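Local coordinates for Lmo2349 protein (Listeria monocytogenes, PDB 4GVO), which probably serves as the extracellular solute-binding protein of an ABC transporter that imports L-cystine, at residues 39-44 against 218-223. Sequence-based numbering, arbitrary orientation. Where two conformers were deposited one is given.
Sequences VKEIDK and QSIIDD. With NA (sodium ion), chain D.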
# COMPACT_ATOMS: atom_id res chain seq x y z
N VAL A 39 6.16 4.69 -11.94
CA VAL A 39 7.62 4.75 -11.95
C VAL A 39 8.14 4.80 -13.39
O VAL A 39 9.08 5.53 -13.71
CB VAL A 39 8.25 3.60 -11.14
CG1 VAL A 39 9.74 3.53 -11.40
CG2 VAL A 39 7.95 3.79 -9.67
N LYS A 40 7.57 4.01 -14.29
CA LYS A 40 8.00 4.03 -15.70
C LYS A 40 7.74 5.39 -16.36
O LYS A 40 8.53 5.86 -17.16
CB LYS A 40 7.34 2.89 -16.48
CG LYS A 40 7.81 1.50 -16.07
CD LYS A 40 7.20 0.40 -16.94
CE LYS A 40 7.85 -0.96 -16.69
NZ LYS A 40 7.46 -1.91 -17.78
N GLU A 41 6.63 6.01 -16.02
CA GLU A 41 6.31 7.35 -16.50
C GLU A 41 7.28 8.39 -15.95
O GLU A 41 7.73 9.28 -16.66
CB GLU A 41 4.85 7.69 -16.18
CG GLU A 41 4.38 8.99 -16.78
CD GLU A 41 4.36 8.96 -18.31
OE1 GLU A 41 4.18 7.87 -18.91
OE2 GLU A 41 4.56 10.02 -18.91
N ILE A 42 7.66 8.26 -14.67
CA ILE A 42 8.65 9.11 -14.08
C ILE A 42 10.00 8.95 -14.78
O ILE A 42 10.66 9.94 -15.12
CB ILE A 42 8.77 8.81 -12.56
CG1 ILE A 42 7.56 9.38 -11.85
CG2 ILE A 42 10.03 9.38 -11.99
CD1 ILE A 42 7.36 8.85 -10.45
N ASP A 43 10.39 7.72 -15.03
CA ASP A 43 11.66 7.44 -15.71
C ASP A 43 11.70 8.14 -17.08
O ASP A 43 12.71 8.76 -17.43
CB ASP A 43 11.80 5.91 -15.86
CG ASP A 43 13.14 5.44 -16.41
OD1 ASP A 43 14.06 6.22 -16.56
OD2 ASP A 43 13.29 4.21 -16.55
N LYS A 44 10.58 8.10 -17.81
CA LYS A 44 10.51 8.70 -19.12
C LYS A 44 10.82 10.21 -19.07
O LYS A 44 11.40 10.78 -20.00
CB LYS A 44 9.14 8.34 -19.70
CG LYS A 44 8.71 8.99 -20.97
CD LYS A 44 7.23 8.71 -21.21
CE LYS A 44 6.92 7.22 -21.21
NZ LYS A 44 5.43 6.95 -21.19
N GLN A 218 5.08 15.94 -10.45
CA GLN A 218 4.26 17.14 -10.61
C GLN A 218 3.88 17.34 -12.08
O GLN A 218 2.78 17.73 -12.37
CB GLN A 218 5.01 18.37 -10.11
CG GLN A 218 4.10 19.59 -10.02
CD GLN A 218 2.99 19.36 -9.00
OE1 GLN A 218 3.26 19.07 -7.83
NE2 GLN A 218 1.74 19.46 -9.43
N SER A 219 4.81 17.08 -13.00
CA SER A 219 4.46 17.21 -14.42
C SER A 219 3.43 16.17 -14.87
O SER A 219 2.59 16.45 -15.73
CB SER A 219 5.70 17.17 -15.31
OG SER A 219 6.29 15.90 -15.39
N ILE A 220 3.47 14.98 -14.28
CA ILE A 220 2.48 13.94 -14.51
C ILE A 220 1.10 14.33 -13.99
O ILE A 220 0.08 14.03 -14.61
CB ILE A 220 3.01 12.62 -13.91
CG1 ILE A 220 4.22 12.13 -14.73
CG2 ILE A 220 1.95 11.53 -13.80
CD1 ILE A 220 5.08 11.10 -14.00
N ILE A 221 1.07 14.97 -12.84
CA ILE A 221 -0.17 15.57 -12.36
C ILE A 221 -0.66 16.65 -13.33
O ILE A 221 -1.84 16.66 -13.74
CB ILE A 221 0.02 16.11 -10.93
CG1 ILE A 221 0.10 14.93 -9.95
CG2 ILE A 221 -1.11 17.11 -10.59
CD1 ILE A 221 0.64 15.33 -8.58
N ASP A 222 0.23 17.53 -13.69
CA ASP A 222 -0.15 18.79 -14.36
C ASP A 222 -0.71 18.56 -15.77
O ASP A 222 -1.57 19.32 -16.23
CB ASP A 222 1.01 19.77 -14.42
CG ASP A 222 1.38 20.37 -13.06
OD1 ASP A 222 0.66 20.15 -12.09
OD2 ASP A 222 2.41 21.06 -12.95
N ASP A 223 -0.23 17.51 -16.44
CA ASP A 223 -0.72 17.19 -17.77
C ASP A 223 -1.88 16.19 -17.84
O ASP A 223 -2.30 15.82 -18.94
CB ASP A 223 0.44 16.84 -18.71
CG ASP A 223 1.00 15.44 -18.50
OD1 ASP A 223 0.41 14.67 -17.72
OD2 ASP A 223 2.02 15.14 -19.16
NA NA D . 14.93 8.11 -17.32
O HOH W 1 15.21 7.89 -19.58
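Ile220 pushes its CD1 methyl between Glu41 and Ile42, where helix 207-222 packs on helix 34-44 in one lobe of the two-lobed periplasmic binding protein fold (solute-binding family 3). CD1 of Ile220 lies 3.6 Å from CG of Glu41 and 3.7 Å from CG1 of Ile42. No hydrogen bond joins the two segments, and the closest CA atoms, of Ile42 and Ile220, are 7.8 Å apart. The side chains of Ile220 and Ile42 cross at about a right angle. Those of Ile220 and Glu41 run past each other in opposite directions. Chi1 of Glu41 (-173°, CG anti to N) places its CG against Ile220; the bend at chi2 (64°) then turns the carboxylate toward Lys44 and Arg45. OE1 of Glu41 accepts a hydrogen bond from NZ of Lys44 at 2.8 Å, part of a salt bridge; NZ comes on the syn side but 29° out of the carboxylate plane. OE2 of Glu41 forms a salt bridge with Arg45. Arg45 also forms a salt bridge with Asp223, so this arginine links the ends of both helices and probably offsets the like charges of the two acids. Leu226 and Thr225 of the next helix also touch Ile220. Asp43 grips a sodium ion twice, through O at 2.3 Å and OD1 at 2.2 Å.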